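Flagellar hook associated protein type 3 FlgL (Legionella pneumophila subsp. pneumophila, PDB 5YTI) probably serves as a structural component of the bacterial flagellum, acting as a hook-associated junction protein of the flagellin family that joins hook and filament. Local coordinates at residues R55-N58 / I59-F62; I267-N270 / G271-M274; I304-L307 / N308-Y311; A318-Q321 / T322-Q326. All coordinates share one frame; numbering follows the deposited sequence.

Interaction 1. Residues R55-N58 / I59-F62; sequences RINN and IELF
Ile56 and Glu60 meet one turn apart on the long alpha-helix 49-96, inside the flagellin N-terminal helical region; this is an i to i+4 contact along one face of a single helix. Glu60 has CG anti to its carbonyl carbon (chi1 -69°) and an extended chain beyond, which lays the carboxylate back along the preceding turn. Its OE2 passes 3.7 Å from CG2 of Ile56, while Glu60 CG lies 3.4 Å from Ile56 O. Asn57 runs beside the same glutamate and points the same way, its OD1 3.6 Å from Glu60 OE1, with amide and carboxylate planes turned 66° apart. Beneath these mostly exposed side chains run i to i+4 backbone bonds: Ile59 N donates to Arg55 O at 2.8 Å and Glu60 N to Ile56 O at 3.1 Å. Ile59 is the buried residue of the group; it turns to helix 316-374, where it and Arg55 both touch Tyr362. Phe62 also faces that helix, packing on Asn359. Its N bonds to Asn58 O at 2.9 Å, and the same oxygen sits over one face of the Phe62 ring, 3.4 Å above the plane and offset toward the rim.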
ATOM      1  N   ARG A  55     -15.180  35.773 -21.726  1.00 97.24           N
ATOM      2  CA  ARG A  55     -15.815  34.781 -20.828  1.00 98.70           C
ATOM      3  C   ARG A  55     -16.258  33.607 -21.677  1.00 98.15           C
ATOM      4  O   ARG A  55     -15.962  32.453 -21.393  1.00 96.14           O
ATOM      5  CB  ARG A  55     -17.044  35.360 -20.088  1.00101.69           C
ATOM      6  CG  ARG A  55     -17.387  34.658 -18.768  1.00107.56           C
ATOM      7  CD  ARG A  55     -18.743  35.033 -18.135  1.00112.19           C
ATOM      8  NE  ARG A  55     -19.046  36.473 -18.094  1.00118.23           N
ATOM      9  CZ  ARG A  55     -18.524  37.371 -17.248  1.00122.93           C
ATOM     10  NH1 ARG A  55     -17.628  37.028 -16.320  1.00121.19           N
ATOM     11  NH2 ARG A  55     -18.899  38.648 -17.349  1.00126.99           N
ATOM     12  N   ILE A  56     -16.970  33.922 -22.745  1.00 96.72           N
ATOM     13  CA  ILE A  56     -17.335  32.926 -23.715  1.00 91.53           C
ATOM     14  C   ILE A  56     -16.071  32.249 -24.271  1.00 90.61           C
ATOM     15  O   ILE A  56     -16.091  31.050 -24.488  1.00 95.32           O
ATOM     16  CB  ILE A  56     -18.205  33.544 -24.816  1.00 90.30           C
ATOM     17  CG1 ILE A  56     -19.498  34.092 -24.213  1.00 89.09           C
ATOM     18  CG2 ILE A  56     -18.542  32.528 -25.887  1.00 90.28           C
ATOM     19  CD1 ILE A  56     -20.132  35.125 -25.115  1.00 89.50           C
ATOM     20  N   ASN A  57     -14.969  32.969 -24.472  1.00 91.01           N
ATOM     21  CA  ASN A  57     -13.738  32.310 -24.927  1.00 94.63           C
ATOM     22  C   ASN A  57     -13.231  31.338 -23.848  1.00 95.76           C
ATOM     23  O   ASN A  57     -12.752  30.232 -24.156  1.00 93.05           O
ATOM     24  CB  ASN A  57     -12.639  33.317 -25.287  1.00 99.32           C
ATOM     25  CG  ASN A  57     -12.896  34.022 -26.602  1.00102.28           C
ATOM     26  OD1 ASN A  57     -13.325  33.394 -27.564  1.00104.55           O
ATOM     27  ND2 ASN A  57     -12.621  35.334 -26.653  1.00103.22           N
ATOM     28  N   ASN A  58     -13.342  31.742 -22.583  1.00 95.41           N
ATOM     29  CA  ASN A  58     -13.014  30.839 -21.462  1.00 96.38           C
ATOM     30  C   ASN A  58     -13.916  29.574 -21.475  1.00 93.67           C
ATOM     31  O   ASN A  58     -13.411  28.448 -21.369  1.00 93.48           O
ATOM     32  CB  ASN A  58     -13.080  31.579 -20.098  1.00 96.28           C
ATOM     33  CG  ASN A  58     -11.867  32.461 -19.855  1.00 98.24           C
ATOM     34  OD1 ASN A  58     -10.749  32.070 -20.167  1.00104.11           O
ATOM     35  ND2 ASN A  58     -12.077  33.650 -19.310  1.00 93.54           N
ATOM     36  N   ILE A  59     -15.229  29.774 -21.640  1.00 88.30           N
ATOM     37  CA  ILE A  59     -16.206  28.683 -21.654  1.00 86.14           C
ATOM     38  C   ILE A  59     -15.946  27.639 -22.739  1.00 89.63           C
ATOM     39  O   ILE A  59     -16.138  26.449 -22.513  1.00 92.37           O
ATOM     40  CB  ILE A  59     -17.639  29.203 -21.834  1.00 82.84           C
ATOM     41  CG1 ILE A  59     -18.076  29.972 -20.597  1.00 84.34           C
ATOM     42  CG2 ILE A  59     -18.596  28.043 -22.080  1.00 83.07           C
ATOM     43  CD1 ILE A  59     -19.490  30.517 -20.685  1.00 86.79           C
ATOM     44  N   GLU A  60     -15.521  28.067 -23.921  1.00 92.99           N
ATOM     45  CA  GLU A  60     -15.245  27.120 -25.003  1.00 93.48           C
ATOM     46  C   GLU A  60     -14.097  26.201 -24.618  1.00 94.55           C
ATOM     47  O   GLU A  60     -14.088  25.018 -24.985  1.00 99.98           O
ATOM     48  CB  GLU A  60     -14.929  27.868 -26.303  1.00 93.37           C
ATOM     49  CG  GLU A  60     -16.141  28.582 -26.882  1.00 92.09           C
ATOM     50  CD  GLU A  60     -15.777  29.747 -27.771  1.00 92.37           C
ATOM     51  OE1 GLU A  60     -14.573  30.054 -27.904  1.00 93.56           O
ATOM     52  OE2 GLU A  60     -16.706  30.366 -28.326  1.00 90.55           O
ATOM     53  N   LEU A  61     -13.142  26.762 -23.877  1.00 93.75           N
ATOM     54  CA  LEU A  61     -11.967  26.041 -23.417  1.00 97.83           C
ATOM     55  C   LEU A  61     -12.331  25.059 -22.288  1.00 98.93           C
ATOM     56  O   LEU A  61     -11.827  23.911 -22.238  1.00 96.36           O
ATOM     57  CB  LEU A  61     -10.911  27.046 -22.929  1.00 99.15           C
ATOM     58  CG  LEU A  61      -9.652  26.432 -22.312  1.00101.44           C
ATOM     59  CD1 LEU A  61      -8.857  25.683 -23.376  1.00103.05           C
ATOM     60  CD2 LEU A  61      -8.802  27.480 -21.606  1.00103.20           C
ATOM     61  N   PHE A  62     -13.187  25.533 -21.380  1.00 97.47           N
ATOM     62  CA  PHE A  62     -13.696  24.728 -20.274  1.00 97.64           C
ATOM     63  C   PHE A  62     -14.505  23.521 -20.813  1.00 95.11           C
ATOM     64  O   PHE A  62     -14.286  22.389 -20.374  1.00 92.41           O
ATOM     65  CB  PHE A  62     -14.555  25.578 -19.291  1.00101.36           C
ATOM     66  CG  PHE A  62     -13.782  26.623 -18.470  1.00103.12           C
ATOM     67  CD1 PHE A  62     -12.377  26.655 -18.420  1.00104.84           C
ATOM     68  CD2 PHE A  62     -14.488  27.560 -17.697  1.00102.21           C
ATOM     69  CE1 PHE A  62     -11.708  27.615 -17.658  1.00105.08           C
ATOM     70  CE2 PHE A  62     -13.820  28.512 -16.942  1.00101.15           C
ATOM     71  CZ  PHE A  62     -12.430  28.542 -16.925  1.00103.37           C
TER

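Interaction 2. Residues I267-N270 / G271-M274; sequences IGFN and GMEM
Phe269 and Met274 both hold CG between the backbone N and the carbonyl carbon, with chi1 58° and 69°, and these torsions bring the ring and the selenium-bearing chain together on one face of the hairpin. Met274 is then bent again at its next two torsions, and its SE reaches 4.1 Å from Phe269 CE1, with the methyl CE near the ring carbons CE1 and CZ. Met272 behaves differently: its chain is extended, and SE comes 4.1 Å from Phe269 CE2, on the same side of the ring plane as Met274. Both are selenomethionines, and both make oblique Met-aromatic contacts, Met274 by CE1 and Met272 by CE2.

The frame is a tight antiparallel beta hairpin. Phe269 pairs with Met272 through Phe269 N to Met272 O (3.0 Å) and Met272 N to Phe269 O (2.7 Å), the latter donor standing above the carbonyl plane. Ile267 and Met274 form the next hydrogen-bonded pair, with Ile267 N to Met274 O at 2.9 Å. Asn270 and Gly271 make the two-residue turn, both at positive phi, in the manner of a somewhat distorted type I' turn. Asn270 ND2 is held by a hydrogen bond to Tyr224 OH, and the ring of that tyrosine also meets Phe269.

Strand 272-277 is the middle of a three-stranded antiparallel sheet, between 266-269 and 207-213. The face carrying Phe269 and Met274 packs on Ile288 of strand 285-290, in the neighbouring five-stranded sheet, and Met274 also touches Val208 and Ser209.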
ATOM      1  N   ILE A 267      -2.398 -18.590  16.651  1.00 89.22           N
ATOM      2  CA  ILE A 267      -1.251 -18.052  17.334  1.00 86.66           C
ATOM      3  C   ILE A 267      -1.346 -16.546  17.235  1.00 84.86           C
ATOM      4  O   ILE A 267      -1.526 -16.003  16.154  1.00 84.32           O
ATOM      5  CB  ILE A 267       0.047 -18.461  16.651  1.00 84.65           C
ATOM      6  CG1 ILE A 267       0.044 -19.957  16.367  1.00 86.84           C
ATOM      7  CG2 ILE A 267       1.205 -18.079  17.532  1.00 84.24           C
ATOM      8  CD1 ILE A 267      -0.192 -20.811  17.603  1.00 89.57           C
ATOM      9  N   GLY A 268      -1.238 -15.865  18.367  1.00 83.02           N
ATOM     10  CA  GLY A 268      -1.375 -14.425  18.374  1.00 78.98           C
ATOM     11  C   GLY A 268      -0.307 -13.731  19.195  1.00 77.02           C
ATOM     12  O   GLY A 268       0.048 -14.173  20.318  1.00 76.64           O
ATOM     13  N   PHE A 269       0.180 -12.637  18.622  1.00 73.32           N
ATOM     14  CA  PHE A 269       1.120 -11.769  19.280  1.00 71.84           C
ATOM     15  C   PHE A 269       1.063 -10.350  18.721  1.00 71.62           C
ATOM     16  O   PHE A 269       0.706 -10.109  17.568  1.00 70.74           O
ATOM     17  CB  PHE A 269       2.548 -12.345  19.191  1.00 70.93           C
ATOM     18  CG  PHE A 269       3.041 -12.572  17.785  1.00 70.17           C
ATOM     19  CD1 PHE A 269       2.752 -13.743  17.117  1.00 69.31           C
ATOM     20  CD2 PHE A 269       3.809 -11.607  17.133  1.00 71.16           C
ATOM     21  CE1 PHE A 269       3.219 -13.953  15.839  1.00 69.30           C
ATOM     22  CE2 PHE A 269       4.240 -11.790  15.820  1.00 70.23           C
ATOM     23  CZ  PHE A 269       3.952 -12.973  15.179  1.00 69.35           C
ATOM     24  N   ASN A 270       1.466  -9.414  19.566  1.00 74.41           N
ATOM     25  CA  ASN A 270       1.474  -7.982  19.266  1.00 75.33           C
ATOM     26  C   ASN A 270       0.447  -7.592  18.206  1.00 75.40           C
ATOM     27  O   ASN A 270       0.789  -7.209  17.092  1.00 77.02           O
ATOM     28  CB  ASN A 270       2.870  -7.556  18.829  1.00 75.70           C
ATOM     29  CG  ASN A 270       3.866  -7.581  19.940  1.00 75.54           C
ATOM     30  OD1 ASN A 270       3.514  -7.649  21.119  1.00 78.39           O
ATOM     31  ND2 ASN A 270       5.133  -7.477  19.570  1.00 77.32           N
ATOM     32  N   GLY A 271      -0.811  -7.743  18.558  1.00 76.41           N
ATOM     33  CA  GLY A 271      -1.899  -7.361  17.673  1.00 77.68           C
ATOM     34  C   GLY A 271      -2.201  -8.208  16.456  1.00 78.58           C
ATOM     35  O   GLY A 271      -3.092  -7.853  15.708  1.00 83.07           O
HETATM   36  N   MSE A 272      -1.487  -9.308  16.233  1.00 80.16           N
HETATM   37  CA  MSE A 272      -1.660 -10.095  14.990  1.00 80.41           C
HETATM   38  C   MSE A 272      -2.097 -11.496  15.319  1.00 80.67           C
HETATM   39  O   MSE A 272      -1.741 -12.005  16.376  1.00 81.67           O
HETATM   40  CB  MSE A 272      -0.362 -10.179  14.171  1.00 81.13           C
HETATM   41  CG  MSE A 272       0.289  -8.838  13.837  1.00 84.15           C
HETATM   42 SE   MSE A 272       2.218  -9.068  13.473  1.00 89.78          SE
HETATM   43  CE  MSE A 272       2.544  -7.266  12.816  1.00 91.38           C
ATOM     44  N   GLU A 273      -2.873 -12.127  14.425  1.00 82.55           N
ATOM     45  CA  GLU A 273      -3.249 -13.549  14.554  1.00 86.23           C
ATOM     46  C   GLU A 273      -2.936 -14.295  13.248  1.00 86.21           C
ATOM     47  O   GLU A 273      -2.989 -13.706  12.173  1.00 84.65           O
ATOM     48  CB  GLU A 273      -4.745 -13.701  14.935  1.00 91.22           C
ATOM     49  CG  GLU A 273      -5.050 -13.401  16.417  1.00 97.07           C
ATOM     50  CD  GLU A 273      -6.513 -13.585  16.829  1.00101.68           C
ATOM     51  OE1 GLU A 273      -7.295 -14.245  16.081  1.00102.99           O
ATOM     52  OE2 GLU A 273      -6.872 -13.079  17.932  1.00103.37           O
HETATM   53  N   MSE A 274      -2.584 -15.577  13.352  1.00 86.60           N
HETATM   54  CA  MSE A 274      -2.337 -16.449  12.192  1.00 85.93           C
HETATM   55  C   MSE A 274      -2.532 -17.891  12.586  1.00 87.33           C
HETATM   56  O   MSE A 274      -2.651 -18.203  13.767  1.00 87.57           O
HETATM   57  CB  MSE A 274      -0.957 -16.220  11.566  1.00 88.72           C
HETATM   58  CG  MSE A 274       0.308 -16.638  12.345  1.00 89.73           C
HETATM   59 SE   MSE A 274       1.700 -15.212  12.216  1.00 92.86          SE
HETATM   60  CE  MSE A 274       0.916 -14.064  13.606  1.00 90.10           C
TER

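Interaction 3. Residues I304-L307 / N308-Y311; sequences INNL and NKPY
Ile304 and Asn308 touch where helix 296-307 runs out into the loop leading to helix 316-374, so this is a local contact around a helix C-terminus. Asn308 N donates to Ile304 O at 3.2 Å, the closing i to i+4 bond, and more weakly to Asn305 O. One residue on, Lys309 N bonds to Asn306 O at 3.1 Å; this bond spans only three residues and is nearly straight at the hydrogen, but the donor stands 67° out of the carbonyl plane. Asn308 keeps CG anti to its carbonyl carbon (chi1 -75°), which sets the amide alongside Ile304, with ND2 3.7 Å from CG2. The two side chains point the same way. Lys309 is bent at its second and third torsions and folds back over the last turn: CG lies 3.6 Å from Asn305 O, and CE also comes near that oxygen. Leu307 is buried against Leu110 of helix 104-125, whose Ala114 and Gln115 meet Ile304. Past Pro310 the chain reaches Tyr311, which makes a cation-pi contact with Arg107. A last turn tightened from i+4 to i+3 bonding is typical of a helix end, here within a helix-loop-helix connection.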
ATOM      1  N   ILE A 304       4.199 -17.683 -10.720  1.00 84.29           N
ATOM      2  CA  ILE A 304       4.917 -18.535 -11.694  1.00 87.25           C
ATOM      3  C   ILE A 304       6.078 -19.343 -11.047  1.00 89.53           C
ATOM      4  O   ILE A 304       6.169 -20.568 -11.202  1.00 93.06           O
ATOM      5  CB  ILE A 304       5.506 -17.699 -12.857  1.00 86.30           C
ATOM      6  CG1 ILE A 304       4.410 -17.087 -13.736  1.00 86.16           C
ATOM      7  CG2 ILE A 304       6.472 -18.527 -13.690  1.00 86.13           C
ATOM      8  CD1 ILE A 304       4.926 -16.003 -14.688  1.00 85.81           C
ATOM      9  N   ASN A 305       6.978 -18.675 -10.335  1.00 87.31           N
ATOM     10  CA  ASN A 305       8.013 -19.407  -9.631  1.00 87.21           C
ATOM     11  C   ASN A 305       7.387 -20.524  -8.816  1.00 89.21           C
ATOM     12  O   ASN A 305       7.926 -21.613  -8.791  1.00 93.14           O
ATOM     13  CB  ASN A 305       8.818 -18.509  -8.703  1.00 85.45           C
ATOM     14  CG  ASN A 305       9.653 -17.485  -9.449  1.00 85.29           C
ATOM     15  OD1 ASN A 305      10.352 -16.688  -8.831  1.00 86.84           O
ATOM     16  ND2 ASN A 305       9.581 -17.492 -10.777  1.00 87.10           N
ATOM     17  N   ASN A 306       6.247 -20.266  -8.175  1.00 89.09           N
ATOM     18  CA  ASN A 306       5.628 -21.226  -7.258  1.00 88.93           C
ATOM     19  C   ASN A 306       4.954 -22.403  -7.975  1.00 90.52           C
ATOM     20  O   ASN A 306       5.037 -23.551  -7.567  1.00 87.59           O
ATOM     21  CB  ASN A 306       4.571 -20.504  -6.439  1.00 90.72           C
ATOM     22  CG  ASN A 306       4.509 -20.995  -5.019  1.00 90.25           C
ATOM     23  OD1 ASN A 306       5.498 -20.941  -4.314  1.00 92.32           O
ATOM     24  ND2 ASN A 306       3.340 -21.453  -4.585  1.00 91.52           N
ATOM     25  N   LEU A 307       4.256 -22.112  -9.053  1.00 91.83           N
ATOM     26  CA  LEU A 307       3.655 -23.173  -9.824  1.00 93.25           C
ATOM     27  C   LEU A 307       4.687 -24.146 -10.374  1.00 93.99           C
ATOM     28  O   LEU A 307       4.339 -25.265 -10.714  1.00 94.53           O
ATOM     29  CB  LEU A 307       2.855 -22.569 -10.969  1.00 93.24           C
ATOM     30  CG  LEU A 307       1.605 -21.915 -10.435  1.00 92.87           C
ATOM     31  CD1 LEU A 307       0.898 -21.161 -11.541  1.00 92.24           C
ATOM     32  CD2 LEU A 307       0.742 -23.014  -9.832  1.00 94.77           C
ATOM     33  N   ASN A 308       5.937 -23.695 -10.480  1.00 95.53           N
ATOM     34  CA  ASN A 308       7.059 -24.498 -10.993  1.00 96.58           C
ATOM     35  C   ASN A 308       7.865 -25.233  -9.914  1.00 98.27           C
ATOM     36  O   ASN A 308       8.769 -25.972 -10.235  1.00100.16           O
ATOM     37  CB  ASN A 308       8.024 -23.610 -11.802  1.00 94.47           C
ATOM     38  CG  ASN A 308       7.486 -23.256 -13.176  1.00 92.39           C
ATOM     39  OD1 ASN A 308       6.814 -24.065 -13.839  1.00 91.59           O
ATOM     40  ND2 ASN A 308       7.782 -22.040 -13.619  1.00 92.15           N
ATOM     41  N   LYS A 309       7.558 -25.039  -8.642  1.00103.36           N
ATOM     42  CA  LYS A 309       8.295 -25.734  -7.595  1.00109.68           C
ATOM     43  C   LYS A 309       7.972 -27.212  -7.679  1.00111.33           C
ATOM     44  O   LYS A 309       6.932 -27.573  -8.194  1.00115.28           O
ATOM     45  CB  LYS A 309       7.896 -25.239  -6.195  1.00112.52           C
ATOM     46  CG  LYS A 309       8.222 -23.788  -5.892  1.00115.86           C
ATOM     47  CD  LYS A 309       9.716 -23.544  -5.751  1.00120.80           C
ATOM     48  CE  LYS A 309      10.142 -22.291  -6.517  1.00123.90           C
ATOM     49  NZ  LYS A 309      11.617 -22.092  -6.545  1.00125.38           N
ATOM     50  N   PRO A 310       8.853 -28.071  -7.153  1.00114.35           N
ATOM     51  CA  PRO A 310       8.458 -29.464  -6.953  1.00114.43           C
ATOM     52  C   PRO A 310       7.157 -29.575  -6.160  1.00109.25           C
ATOM     53  O   PRO A 310       7.050 -28.992  -5.095  1.00104.15           O
ATOM     54  CB  PRO A 310       9.628 -30.048  -6.136  1.00115.91           C
ATOM     55  CG  PRO A 310      10.803 -29.178  -6.429  1.00114.17           C
ATOM     56  CD  PRO A 310      10.259 -27.815  -6.773  1.00114.79           C
ATOM     57  N   TYR A 311       6.200 -30.328  -6.691  1.00111.88           N
ATOM     58  CA  TYR A 311       4.887 -30.553  -6.063  1.00119.02           C
ATOM     59  C   TYR A 311       4.491 -32.027  -6.303  1.00126.71           C
ATOM     60  O   TYR A 311       3.529 -32.311  -7.047  1.00135.56           O
ATOM     61  CB  TYR A 311       3.824 -29.589  -6.672  1.00118.65           C
ATOM     62  CG  TYR A 311       2.497 -29.339  -5.897  1.00115.86           C
ATOM     63  CD1 TYR A 311       2.399 -28.334  -4.927  1.00113.67           C
ATOM     64  CD2 TYR A 311       1.340 -30.056  -6.187  1.00114.88           C
ATOM     65  CE1 TYR A 311       1.213 -28.083  -4.248  1.00111.05           C
ATOM     66  CE2 TYR A 311       0.152 -29.808  -5.509  1.00113.41           C
ATOM     67  CZ  TYR A 311       0.096 -28.820  -4.546  1.00110.82           C
ATOM     68  OH  TYR A 311      -1.076 -28.573  -3.883  1.00107.60           O
TER

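Interaction 4. Residues A318-Q321 / T322-Q326; sequences AATQ and TENNQ
Gln321 and Asn324 appear to make the side-chain bond of this contact, on the first turns of the long helix 316-374. The tight part centres on Asn324, which is buried. Its CG is anti to the carbonyl carbon (chi1 -82°), and the amide leans back over the preceding turn, with its CG carbon 3.4 Å from Thr320 O. As modelled, ND2 donates almost straight to Gln321 OE1 at 2.9 Å, the two amide planes turned 57° from each other; ND2 is crowded in the model, so this bond is less sure. Gln321 meets it halfway: its own CG is anti to the backbone N, and the chain bends at the next torsion to bring OE1 round. Underneath run two i to i+4 backbone bonds, Asn324 N to Thr320 O at 2.8 Å and Asn325 N to Gln321 O at 2.9 Å; the turn before them is less regular, with Gln321 N only weakly bonded to Ala318 O.

Gln321 also links this part to the looser flank, where it and Asn325 are partly exposed and touch Ser207 and Ser209, respectively, of strand 207-213. Glu323, also partly exposed, brings only CB near the earlier turn, 3.8 Å from Thr320 O, and carries its carboxylate away from this turn to a salt bridge with Arg302 of helix 296-307.

Asn324 has further partners: OD1 accepts from Gln94 NE2, and ND2 donates to Ala97 O. Both ends of the buried amide are thus satisfied by the chain around the end of helix 49-96, with Gln321 a probable addition: a polar cross-link rather than a greasy one.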
ATOM      1  N   ALA A 318       3.915 -28.551   1.075  1.00107.18           N
ATOM      2  CA  ALA A 318       3.602 -27.679   2.189  1.00105.82           C
ATOM      3  C   ALA A 318       4.438 -26.418   2.117  1.00102.49           C
ATOM      4  O   ALA A 318       4.101 -25.403   2.732  1.00101.07           O
ATOM      5  CB  ALA A 318       3.842 -28.396   3.498  1.00107.46           C
ATOM      6  N   ALA A 319       5.541 -26.488   1.377  1.00101.96           N
ATOM      7  CA  ALA A 319       6.401 -25.312   1.181  1.00102.64           C
ATOM      8  C   ALA A 319       5.793 -24.422   0.107  1.00 98.54           C
ATOM      9  O   ALA A 319       6.207 -23.287  -0.077  1.00 98.29           O
ATOM     10  CB  ALA A 319       7.835 -25.711   0.821  1.00102.42           C
ATOM     11  N   THR A 320       4.807 -24.973  -0.581  1.00 97.61           N
ATOM     12  CA  THR A 320       3.961 -24.252  -1.513  1.00 98.17           C
ATOM     13  C   THR A 320       2.882 -23.438  -0.824  1.00 98.57           C
ATOM     14  O   THR A 320       2.634 -22.294  -1.232  1.00100.35           O
ATOM     15  CB  THR A 320       3.226 -25.262  -2.399  1.00100.01           C
ATOM     16  OG1 THR A 320       4.160 -25.831  -3.296  1.00102.04           O
ATOM     17  CG2 THR A 320       2.109 -24.641  -3.190  1.00102.17           C
ATOM     18  N   GLN A 321       2.231 -24.029   0.192  1.00 96.08           N
ATOM     19  CA  GLN A 321       0.994 -23.470   0.725  1.00 93.36           C
ATOM     20  C   GLN A 321       1.255 -22.153   1.423  1.00 89.43           C
ATOM     21  O   GLN A 321       0.580 -21.167   1.177  1.00 88.59           O
ATOM     22  CB  GLN A 321       0.275 -24.454   1.655  1.00 96.13           C
ATOM     23  CG  GLN A 321      -1.226 -24.176   1.836  1.00 98.14           C
ATOM     24  CD  GLN A 321      -2.054 -24.527   0.597  1.00101.01           C
ATOM     25  OE1 GLN A 321      -1.803 -24.012  -0.515  1.00 99.08           O
ATOM     26  NE2 GLN A 321      -3.047 -25.415   0.777  1.00100.41           N
ATOM     27  N   THR A 322       2.265 -22.103   2.265  1.00 88.15           N
ATOM     28  CA  THR A 322       2.520 -20.869   2.977  1.00 87.51           C
ATOM     29  C   THR A 322       2.557 -19.644   2.065  1.00 87.67           C
ATOM     30  O   THR A 322       2.012 -18.571   2.399  1.00 89.30           O
ATOM     31  CB  THR A 322       3.849 -20.941   3.692  1.00 86.46           C
ATOM     32  OG1 THR A 322       3.834 -22.043   4.610  1.00 84.82           O
ATOM     33  CG2 THR A 322       4.091 -19.628   4.425  1.00 86.55           C
ATOM     34  N   GLU A 323       3.235 -19.831   0.937  1.00 86.71           N
ATOM     35  CA  GLU A 323       3.386 -18.827  -0.088  1.00 86.32           C
ATOM     36  C   GLU A 323       2.121 -18.729  -0.958  1.00 86.46           C
ATOM     37  O   GLU A 323       1.791 -17.652  -1.401  1.00 87.90           O
ATOM     38  CB  GLU A 323       4.647 -19.124  -0.923  1.00 87.12           C
ATOM     39  CG  GLU A 323       4.729 -18.491  -2.324  1.00 89.27           C
ATOM     40  CD  GLU A 323       5.510 -17.162  -2.439  1.00 89.27           C
ATOM     41  OE1 GLU A 323       5.754 -16.485  -1.407  1.00 83.49           O
ATOM     42  OE2 GLU A 323       5.864 -16.774  -3.604  1.00 89.83           O
ATOM     43  N   ASN A 324       1.403 -19.823  -1.210  1.00 86.20           N
ATOM     44  CA  ASN A 324       0.123 -19.721  -1.934  1.00 83.22           C
ATOM     45  C   ASN A 324      -0.794 -18.739  -1.223  1.00 83.79           C
ATOM     46  O   ASN A 324      -1.302 -17.822  -1.862  1.00 85.20           O
ATOM     47  CB  ASN A 324      -0.626 -21.050  -2.018  1.00 82.36           C
ATOM     48  CG  ASN A 324      -0.150 -21.954  -3.137  1.00 82.38           C
ATOM     49  OD1 ASN A 324       0.399 -21.518  -4.168  1.00 82.80           O
ATOM     50  ND2 ASN A 324      -0.399 -23.246  -2.949  1.00 81.34           N
ATOM     51  N   ASN A 325      -1.018 -18.945   0.083  1.00 83.87           N
ATOM     52  CA  ASN A 325      -1.864 -18.071   0.902  1.00 82.86           C
ATOM     53  C   ASN A 325      -1.490 -16.608   0.786  1.00 80.41           C
ATOM     54  O   ASN A 325      -2.369 -15.714   0.825  1.00 79.32           O
ATOM     55  CB  ASN A 325      -1.736 -18.419   2.370  1.00 86.05           C
ATOM     56  CG  ASN A 325      -2.571 -19.590   2.749  1.00 89.35           C
ATOM     57  OD1 ASN A 325      -2.400 -20.650   2.169  1.00 94.83           O
ATOM     58  ND2 ASN A 325      -3.509 -19.408   3.707  1.00 89.11           N
ATOM     59  N   GLN A 326      -0.186 -16.364   0.687  1.00 76.31           N
ATOM     60  CA  GLN A 326       0.303 -14.989   0.582  1.00 76.81           C
ATOM     61  C   GLN A 326      -0.073 -14.436  -0.769  1.00 77.42           C
ATOM     62  O   GLN A 326      -0.597 -13.337  -0.874  1.00 79.81           O
ATOM     63  CB  GLN A 326       1.829 -14.894   0.811  1.00 74.63           C
ATOM     64  CG  GLN A 326       2.241 -15.225   2.239  1.00 74.08           C
ATOM     65  CD  GLN A 326       2.262 -14.018   3.128  1.00 71.95           C
ATOM     66  OE1 GLN A 326       2.960 -13.061   2.818  1.00 70.50           O
ATOM     67  NE2 GLN A 326       1.529 -14.053   4.253  1.00 72.64           N
TER

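Along the chain the order is interaction 1, 2, 3, 4, without nesting. Interaction 1 lies on the far side of the chain's centre, about 59 Å from each of the others measured between centres. Helix 49-96 carries it, and helix 316-374, on which it packs, also carries interaction 4. Interactions 3 and 4 are neighbours, centres about 11 Å apart, on helices that follow each other; Asn306 meets Thr320, Glu323 and Asn324 there, and Tyr311 meets Thr320. Interaction 2, in the beta part, is about 19 Å from interaction 4 between centres. Strand 207-213, sheet partner of 272-277, touches both. The modelled part is thus a long helical rod with a beta domain joined at one end.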